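Local coordinates for protein pyruvate kinase (Toxoplasma gondii, PDB 3GG8) that catalyses, as a pyruvate kinase, the phosphoryl transfer from phosphoenolpyruvate to ADP that yields pyruvate and ATP in glycolysis, at residues 277-282 with 313-318; 307-312 with 340-345; 227-232 with 256-261. All coordinates share one frame; numbering follows the deposited sequence.

Contact 1: 277-282 with 313-318; sequences IARGDL and TQMLES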
loop_
_atom_site.group_PDB
_atom_site.type_symbol
_atom_site.label_atom_id
_atom_site.label_comp_id
_atom_site.label_asym_id
_atom_site.label_seq_id
_atom_site.Cartn_x
_atom_site.Cartn_y
_atom_site.Cartn_z
ATOM N N ILE C 277 -11.334 31.150 -6.183
ATOM C CA ILE C 277 -10.589 31.093 -7.430
ATOM C C ILE C 277 -11.403 31.789 -8.537
ATOM O O ILE C 277 -12.468 31.307 -8.928
ATOM C CB ILE C 277 -10.302 29.619 -7.833
ATOM C CG1 ILE C 277 -9.596 28.861 -6.704
ATOM C CG2 ILE C 277 -9.522 29.532 -9.180
ATOM C CD1 ILE C 277 -9.500 27.370 -6.944
ATOM N N ALA C 278 -10.914 32.935 -9.014
ATOM C CA ALA C 278 -11.573 33.685 -10.081
ATOM C C ALA C 278 -10.916 33.339 -11.409
ATOM O O ALA C 278 -9.993 34.043 -11.854
ATOM C CB ALA C 278 -11.486 35.189 -9.817
ATOM N N ARG C 279 -11.404 32.265 -12.038
ATOM C CA ARG C 279 -10.835 31.749 -13.290
ATOM C C ARG C 279 -10.805 32.758 -14.420
ATOM O O ARG C 279 -9.793 32.881 -15.083
ATOM C CB ARG C 279 -11.578 30.497 -13.786
ATOM C CG ARG C 279 -11.403 29.253 -12.934
ATOM C CD ARG C 279 -12.643 29.015 -12.087
ATOM N NE ARG C 279 -13.867 28.973 -12.888
ATOM C CZ ARG C 279 -14.283 27.916 -13.582
ATOM N NH1 ARG C 279 -13.581 26.789 -13.592
ATOM N NH2 ARG C 279 -15.419 27.988 -14.271
ATOM N N GLY C 280 -11.914 33.456 -14.653
ATOM C CA GLY C 280 -12.018 34.410 -15.749
ATOM C C GLY C 280 -11.004 35.547 -15.673
ATOM O O GLY C 280 -10.431 35.938 -16.683
ATOM N N ASP C 281 -10.793 36.085 -14.473
ATOM C CA ASP C 281 -9.766 37.110 -14.261
ATOM C C ASP C 281 -8.354 36.530 -14.415
ATOM O O ASP C 281 -7.487 37.159 -15.040
ATOM C CB ASP C 281 -9.962 37.785 -12.912
ATOM C CG ASP C 281 -11.404 38.238 -12.705
ATOM O OD1 ASP C 281 -12.218 37.421 -12.242
ATOM O OD2 ASP C 281 -11.742 39.403 -13.032
ATOM N N LEU C 282 -8.140 35.316 -13.899
ATOM C CA LEU C 282 -6.838 34.648 -14.017
ATOM C C LEU C 282 -6.470 34.441 -15.493
ATOM O O LEU C 282 -5.299 34.522 -15.864
ATOM C CB LEU C 282 -6.832 33.307 -13.266
ATOM C CG LEU C 282 -6.543 33.330 -11.771
ATOM C CD1 LEU C 282 -6.961 32.043 -11.075
ATOM C CD2 LEU C 282 -5.055 33.632 -11.550
ATOM N N THR C 313 -16.757 32.326 -11.422
ATOM C CA THR C 313 -16.700 32.941 -12.748
ATOM C C THR C 313 -16.736 31.913 -13.854
ATOM O O THR C 313 -16.282 30.774 -13.688
ATOM C CB THR C 313 -15.487 33.887 -12.973
ATOM O OG1 THR C 313 -14.341 33.114 -13.333
ATOM C CG2 THR C 313 -15.181 34.732 -11.740
ATOM N N GLN C 314 -17.295 32.337 -14.982
ATOM C CA GLN C 314 -17.404 31.519 -16.162
ATOM C C GLN C 314 -17.866 30.092 -15.850
ATOM O O GLN C 314 -17.259 29.124 -16.323
ATOM C CB GLN C 314 -16.071 31.510 -16.906
ATOM C CG GLN C 314 -15.476 32.893 -17.098
ATOM C CD GLN C 314 -14.261 32.848 -17.982
ATOM O OE1 GLN C 314 -13.449 31.920 -17.908
ATOM N NE2 GLN C 314 -14.132 33.845 -18.834
ATOM N N MET C 315 -18.937 29.987 -15.062
ATOM C CA MET C 315 -19.487 28.703 -14.631
ATOM C C MET C 315 -20.614 28.207 -15.532
ATOM O O MET C 315 -20.431 27.273 -16.319
ATOM C CB MET C 315 -19.940 28.784 -13.165
ATOM C CG MET C 315 -18.764 29.002 -12.196
ATOM S SD MET C 315 -17.698 27.537 -12.034
ATOM C CE MET C 315 -18.587 26.705 -10.732
ATOM N N LEU C 316 -21.767 28.859 -15.436
ATOM C CA LEU C 316 -22.938 28.534 -16.241
ATOM C C LEU C 316 -23.441 29.781 -16.978
ATOM O O LEU C 316 -24.631 30.100 -16.939
ATOM C CB LEU C 316 -24.039 27.992 -15.324
ATOM C CG LEU C 316 -24.301 26.502 -15.080
ATOM C CD1 LEU C 316 -23.093 25.634 -15.201
ATOM C CD2 LEU C 316 -24.988 26.294 -13.741
ATOM N N GLU C 317 -22.543 30.469 -17.674
ATOM C CA GLU C 317 -22.833 31.827 -18.122
ATOM C C GLU C 317 -23.901 31.952 -19.202
ATOM O O GLU C 317 -24.612 32.964 -19.248
ATOM C CB GLU C 317 -21.547 32.613 -18.423
ATOM C CG GLU C 317 -20.689 32.724 -17.147
ATOM C CD GLU C 317 -19.992 34.073 -16.933
ATOM O OE1 GLU C 317 -19.621 34.714 -17.942
ATOM O OE2 GLU C 317 -19.788 34.468 -15.741
ATOM N N SER C 318 -24.069 30.906 -20.012
ATOM C CA SER C 318 -25.082 30.909 -21.066
ATOM C C SER C 318 -26.504 30.883 -20.502
ATOM O O SER C 318 -27.460 31.211 -21.203
ATOM C CB SER C 318 -24.883 29.720 -22.006
ATOM O OG SER C 318 -25.356 28.518 -21.420
#
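Thr313 is held at both its hydroxyl and its carbonyl by the helical turn 279-282. The backbone N of Gly280 gives a nearly straight hydrogen bond to Thr313 OG1, 2.8 Å long at 167°. OG1 meets that N-H because chi1 of Thr313 (83°) sets the hydroxyl between its own backbone N and carbonyl carbon, while the methyl CG2 lies over Ala278 and approaches Asp281 OD1. Thr313 O, in turn, is gripped side-on by Arg279: NE reaches it at 3.1 Å and NH2 at 3.0 Å, both with the oxygen in the guanidinium plane. Two donors on one carbonyl help fix the rotation of that plane. Bends at chi2 (103°) and chi3 of Arg279 fold the chain round to bring the group there. Over one of its faces sits the sulfur of Met315, with SD 3.2 Å from Arg279 NH2 and the two side chains crossing at about a right angle.

The two segments are the turns that follow strands 275-278 and 309-312 at the C-terminal mouth of the (beta/alpha)8 barrel, the end where enzymes of this fold carry their active sites. Here Gln314 lays its amide against the bare backbone of Gly280, CD standing 3.5 Å from Gly280 CA.

Further out, Asp332 of helix 327-339 forms a salt bridge with Arg279 NH2, and Gln295 accepts from NH1, so the guanidinium is fixed from several directions. Gln314 OE1 accepts from Arg327 of the second subunit, which ties this loop to the subunit interface. Within the loop, Gln314 N makes a weak, 3.4 Å bond to Glu317 OE2, and beyond it Leu316 turns its side chain onto helix 356-371.

Contact 2: 307-312 with 340-345; sequences KPVITA and GTDCVM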
loop_
_atom_site.group_PDB
_atom_site.type_symbol
_atom_site.label_atom_id
_atom_site.label_comp_id
_atom_site.label_asym_id
_atom_site.label_seq_id
_atom_site.Cartn_x
_atom_site.Cartn_y
_atom_site.Cartn_z
ATOM N N LYS C 307 -9.364 24.012 4.367
ATOM C CA LYS C 307 -10.006 25.325 4.282
ATOM C C LYS C 307 -10.879 25.392 3.021
ATOM O O LYS C 307 -10.462 24.907 1.946
ATOM C CB LYS C 307 -8.939 26.429 4.280
ATOM C CG LYS C 307 -8.218 26.628 5.627
ATOM C CD LYS C 307 -7.260 27.815 5.555
ATOM C CE LYS C 307 -6.649 28.163 6.913
ATOM N NZ LYS C 307 -5.491 29.115 6.797
ATOM N N PRO C 308 -12.092 25.971 3.130
ATOM C CA PRO C 308 -13.019 25.924 1.992
ATOM C C PRO C 308 -12.505 26.663 0.765
ATOM O O PRO C 308 -11.920 27.731 0.891
ATOM C CB PRO C 308 -14.263 26.630 2.529
ATOM C CG PRO C 308 -13.758 27.468 3.664
ATOM C CD PRO C 308 -12.675 26.684 4.284
ATOM N N VAL C 309 -12.729 26.093 -0.415
ATOM C CA VAL C 309 -12.363 26.749 -1.675
ATOM C C VAL C 309 -13.631 26.963 -2.512
ATOM O O VAL C 309 -14.471 26.052 -2.621
ATOM C CB VAL C 309 -11.233 25.967 -2.459
ATOM C CG1 VAL C 309 -11.655 24.562 -2.833
ATOM C CG2 VAL C 309 -10.725 26.756 -3.696
ATOM N N ILE C 310 -13.791 28.175 -3.043
ATOM C CA ILE C 310 -14.884 28.487 -3.982
ATOM C C ILE C 310 -14.361 28.641 -5.422
ATOM O O ILE C 310 -13.410 29.357 -5.668
ATOM C CB ILE C 310 -15.635 29.782 -3.587
ATOM C CG1 ILE C 310 -15.966 29.780 -2.082
ATOM C CG2 ILE C 310 -16.889 30.018 -4.473
ATOM C CD1 ILE C 310 -16.344 31.158 -1.576
ATOM N N THR C 311 -15.003 27.948 -6.350
ATOM C CA THR C 311 -14.734 28.082 -7.770
ATOM C C THR C 311 -15.748 29.056 -8.401
ATOM O O THR C 311 -16.965 28.816 -8.396
ATOM C CB THR C 311 -14.767 26.692 -8.456
ATOM O OG1 THR C 311 -13.845 25.828 -7.778
ATOM C CG2 THR C 311 -14.370 26.786 -9.918
ATOM N N ALA C 312 -15.223 30.147 -8.950
ATOM C CA ALA C 312 -16.043 31.259 -9.376
ATOM C C ALA C 312 -15.763 31.661 -10.824
ATOM O O ALA C 312 -14.690 31.367 -11.371
ATOM C CB ALA C 312 -15.843 32.450 -8.429
ATOM N N GLY C 340 -12.101 18.919 -6.390
ATOM C CA GLY C 340 -12.259 18.881 -4.938
ATOM C C GLY C 340 -12.861 20.126 -4.318
ATOM O O GLY C 340 -12.716 20.354 -3.122
ATOM N N THR C 341 -13.561 20.922 -5.113
ATOM C CA THR C 341 -14.050 22.221 -4.643
ATOM C C THR C 341 -15.114 22.099 -3.547
ATOM O O THR C 341 -15.934 21.188 -3.581
ATOM C CB THR C 341 -14.584 23.107 -5.821
ATOM O OG1 THR C 341 -14.640 24.480 -5.398
ATOM C CG2 THR C 341 -15.972 22.643 -6.277
ATOM N N ASP C 342 -15.088 23.024 -2.587
ATOM C CA ASP C 342 -16.082 23.051 -1.530
ATOM C C ASP C 342 -17.345 23.694 -2.032
ATOM O O ASP C 342 -18.444 23.200 -1.740
ATOM C CB ASP C 342 -15.572 23.801 -0.294
ATOM C CG ASP C 342 -14.544 22.995 0.487
ATOM O OD1 ASP C 342 -14.946 22.169 1.338
ATOM O OD2 ASP C 342 -13.332 23.178 0.238
ATOM N N CYS C 343 -17.175 24.804 -2.773
ATOM C CA CYS C 343 -18.271 25.596 -3.334
ATOM C C CYS C 343 -18.130 25.842 -4.829
ATOM O O CYS C 343 -17.026 25.933 -5.376
ATOM C CB CYS C 343 -18.387 26.960 -2.651
ATOM S SG CYS C 343 -18.490 26.934 -0.846
ATOM N N VAL C 344 -19.284 25.944 -5.479
ATOM C CA VAL C 344 -19.393 26.432 -6.846
ATOM C C VAL C 344 -20.240 27.713 -6.799
ATOM O O VAL C 344 -21.180 27.815 -6.004
ATOM C CB VAL C 344 -19.986 25.355 -7.792
ATOM C CG1 VAL C 344 -18.927 24.308 -8.134
ATOM C CG2 VAL C 344 -21.218 24.690 -7.160
ATOM N N MET C 345 -19.886 28.702 -7.617
ATOM C CA MET C 345 -20.501 30.015 -7.500
ATOM C C MET C 345 -21.163 30.475 -8.782
ATOM O O MET C 345 -20.591 30.324 -9.874
ATOM C CB MET C 345 -19.484 31.057 -7.047
ATOM C CG MET C 345 -20.092 32.419 -6.758
ATOM S SD MET C 345 -18.818 33.559 -6.225
ATOM C CE MET C 345 -18.547 34.521 -7.696
HETATM O O HOH W 1 -10.903 22.586 0.751
#
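Two neighbouring parallel strands of the (beta/alpha)8 barrel, 309-312 and 343-345, meet here as the beginning and end of a beta-alpha-beta unit whose crossover carries helix 327-339. Their axes run at 26° to one another. The ladder is set by Cys343 N donating to Val309 O, Thr311 N to Cys343 O and, weakly, Met345 N to Thr311 O, which pairs Ile310 with Cys343 and Thr311 with Val344.

Side chains extend the ladder at its N-terminal end. The carboxylate of Asp342 takes the place of a backbone acceptor: OD2 receives Val309 N at 3.0 Å, on its anti side and 32° out of the carboxylate plane. A water donates to both OD2 and Lys307 O, each 2.6 Å away, carrying the link back to the carbonyl of Lys307. Asp342 is buried, and both its oxygens are met, OD2 by Val309 N and the water, OD1 by Arg452 N.

Thr311 and Thr341 form a hydrogen-bonded chain on the helix-facing side, where Thr311 also touches Gln295 and Ile299. Thr311 OG1 donates to Thr341 OG1 at 2.8 Å, and Thr341 OG1 in turn donates to Cys343 O; a chi1 of -162° swings Thr341 OG1 away from its backbone N and beside its carbonyl carbon, facing both partners. Cys343 O thus accepts twice, from Thr311 N and Thr341 OG1 on opposite faces of its plane.

Toward the barrel interior the contact is apolar. Ile310 straddles its neighbours, with CG1 3.8 Å from Cys343 CB and CG2 3.8 Å from Met345 CB. Farther along, the bent end of Met345 presses its methyl CE onto Ala312 CB at 3.5 Å, closer than ordinary van der Waals contact.

Contact 3: 227-232 with 256-261; sequences ASFVQS and IENVEG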
loop_
_atom_site.group_PDB
_atom_site.type_symbol
_atom_site.label_atom_id
_atom_site.label_comp_id
_atom_site.label_asym_id
_atom_site.label_seq_id
_atom_site.Cartn_x
_atom_site.Cartn_y
_atom_site.Cartn_z
ATOM N N ALA C 227 -12.396 39.240 -0.712
ATOM C CA ALA C 227 -11.636 40.441 -1.026
ATOM C C ALA C 227 -11.088 40.300 -2.443
ATOM O O ALA C 227 -10.271 39.432 -2.715
ATOM C CB ALA C 227 -10.515 40.625 -0.028
ATOM N N SER C 228 -11.541 41.157 -3.348
ATOM C CA SER C 228 -11.104 41.049 -4.735
ATOM C C SER C 228 -9.614 41.336 -4.892
ATOM O O SER C 228 -9.047 42.133 -4.137
ATOM C CB SER C 228 -11.950 41.962 -5.627
ATOM O OG SER C 228 -13.277 41.478 -5.643
ATOM N N PHE C 229 -8.980 40.644 -5.846
ATOM C CA PHE C 229 -7.617 40.961 -6.283
ATOM C C PHE C 229 -6.565 40.949 -5.164
ATOM O O PHE C 229 -5.780 41.897 -5.030
ATOM C CB PHE C 229 -7.610 42.329 -6.999
ATOM C CG PHE C 229 -6.614 42.427 -8.125
ATOM C CD1 PHE C 229 -6.891 41.872 -9.368
ATOM C CD2 PHE C 229 -5.411 43.095 -7.952
ATOM C CE1 PHE C 229 -5.971 41.971 -10.421
ATOM C CE2 PHE C 229 -4.492 43.191 -9.002
ATOM C CZ PHE C 229 -4.776 42.630 -10.228
ATOM N N VAL C 230 -6.525 39.890 -4.356
ATOM C CA VAL C 230 -5.522 39.834 -3.291
ATOM C C VAL C 230 -4.158 39.476 -3.878
ATOM O O VAL C 230 -4.021 38.477 -4.596
ATOM C CB VAL C 230 -5.908 38.870 -2.149
ATOM C CG1 VAL C 230 -4.707 38.593 -1.251
ATOM C CG2 VAL C 230 -7.060 39.450 -1.334
ATOM N N GLN C 231 -3.160 40.306 -3.583
ATOM C CA GLN C 231 -1.847 40.163 -4.192
ATOM C C GLN C 231 -0.764 39.651 -3.239
ATOM O O GLN C 231 0.286 39.185 -3.695
ATOM C CB GLN C 231 -1.418 41.475 -4.843
ATOM C CG GLN C 231 -2.203 41.815 -6.086
ATOM C CD GLN C 231 -1.581 42.954 -6.865
ATOM O OE1 GLN C 231 -1.174 42.778 -8.020
ATOM N NE2 GLN C 231 -1.504 44.134 -6.242
ATOM N N SER C 232 -1.017 39.742 -1.930
ATOM C CA SER C 232 -0.061 39.286 -0.906
ATOM C C SER C 232 -0.753 39.017 0.432
ATOM O O SER C 232 -1.842 39.530 0.691
ATOM C CB SER C 232 1.025 40.336 -0.694
ATOM O OG SER C 232 0.583 41.343 0.194
ATOM N N ILE C 256 -8.205 35.104 -5.761
ATOM C CA ILE C 256 -6.940 34.999 -6.476
ATOM C C ILE C 256 -7.273 35.292 -7.919
ATOM O O ILE C 256 -8.045 34.544 -8.535
ATOM C CB ILE C 256 -6.258 33.605 -6.331
ATOM C CG1 ILE C 256 -6.115 33.186 -4.854
ATOM C CG2 ILE C 256 -4.882 33.554 -7.082
ATOM C CD1 ILE C 256 -5.250 34.101 -3.953
ATOM N N GLU C 257 -6.709 36.391 -8.431
ATOM C CA GLU C 257 -7.058 36.942 -9.744
ATOM C C GLU C 257 -5.873 37.282 -10.653
ATOM O O GLU C 257 -6.078 37.533 -11.846
ATOM C CB GLU C 257 -7.915 38.197 -9.602
ATOM C CG GLU C 257 -9.002 38.133 -8.537
ATOM C CD GLU C 257 -10.046 39.199 -8.722
ATOM O OE1 GLU C 257 -10.516 39.763 -7.725
ATOM O OE2 GLU C 257 -10.409 39.479 -9.873
ATOM N N ASN C 258 -4.651 37.319 -10.115
ATOM C CA ASN C 258 -3.474 37.550 -10.963
ATOM C C ASN C 258 -2.240 36.732 -10.543
ATOM O O ASN C 258 -2.334 35.835 -9.691
ATOM C CB ASN C 258 -3.175 39.063 -11.135
ATOM C CG ASN C 258 -2.589 39.720 -9.887
ATOM O OD1 ASN C 258 -2.699 39.200 -8.771
ATOM N ND2 ASN C 258 -1.963 40.887 -10.078
ATOM N N VAL C 259 -1.105 37.026 -11.181
ATOM C CA VAL C 259 0.166 36.357 -10.917
ATOM C C VAL C 259 0.682 36.555 -9.476
ATOM O O VAL C 259 1.209 35.614 -8.888
ATOM C CB VAL C 259 1.238 36.727 -12.003
ATOM C CG1 VAL C 259 2.665 36.259 -11.612
ATOM C CG2 VAL C 259 0.834 36.140 -13.354
ATOM N N GLU C 260 0.534 37.760 -8.916
ATOM C CA GLU C 260 0.967 38.028 -7.534
ATOM C C GLU C 260 0.231 37.152 -6.531
ATOM O O GLU C 260 0.837 36.654 -5.575
ATOM C CB GLU C 260 0.777 39.496 -7.136
ATOM C CG GLU C 260 1.741 40.469 -7.772
ATOM C CD GLU C 260 3.205 40.174 -7.457
ATOM O OE1 GLU C 260 3.589 40.141 -6.261
ATOM O OE2 GLU C 260 3.968 39.990 -8.424
ATOM N N GLY C 261 -1.075 37.001 -6.743
ATOM C CA GLY C 261 -1.910 36.116 -5.937
ATOM C C GLY C 261 -1.402 34.693 -6.037
ATOM O O GLY C 261 -1.194 34.039 -5.026
HETATM O O HOH W 2 -4.793 38.139 -7.358
#
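Phe229 meets Glu257 where the turns leaving neighbouring strands 224-227 and 251-256 come together at the C-terminal end of the (beta/alpha)8 barrel, the second turn leading into the N-terminus of helix 259-263.

Direct hydrogen bonds join the turns at two points. Glu257 stretches its extended chain along the Phe229 backbone, and OE1 takes the N-H of Phe229 over a short 2.6 Å; the bond is bent (132°) and arrives from above the carboxylate plane. At the other end, Asn258 ND2 donates to Gln231 OE1 in a fairly straight bond of 2.9 Å; the two side chains cross at about a right angle, though their amide planes are only moderately tilted. Gln231 NE2 is engaged by Val200 O, so its amide is held at both ends.

Capping is the task of the other half of the Asn258 amide. With chi1 at 73°, CG sits between the backbone N and carbonyl carbon, and OD1 turns in toward the helix start to accept Gly261 N in a weak N-cap bond.

Water fills out the polar network. One molecule donates to Val230 O and to Asn258 OD1 (2.7 Å) and accepts from Glu257 N, binding both backbones and the cap residue together in a buried setting.

Packing completes the join. Gln231 lies obliquely across Glu260, with Gln231 CB 3.7 Å from Glu260 CB. Val230 O rests against Gly261 CA, where the chain carries no side chain. The Phe229 ring lies against the Asn258 amide, their planes 42° apart, with OD1 above one ring face but offset toward the rim. Glu257 CB lies 3.8 Å from Phe229 CD1, and Asn258 ND2 comes to 3.3 Å from Phe229 CZ.

How the contacts relate
All three contacts belong to one barrel but sit at different depths. Contact 2 is buried deep within the chain and regular, built from strand pairing with apolar side chains behind it. Contacts 1 and 3 join turns at the C-terminal rim, contact 3 buried and contact 1 only partly so; there, side chains bonding to backbone or to each other replace strand pairing. Contact 1 reaches the second subunit through a polar bond of Gln314, contact 3 through packing of Val259. Strand 309-312 serves contact 2 and runs straight on into contact 1, whose first segment begins on strand 275-278 and bonds back through Ile277 N to Ile310 O (2.8 Å). Contact 3 adjoins contact 1 but stays about 8 Å from contact 2 at the nearest atoms.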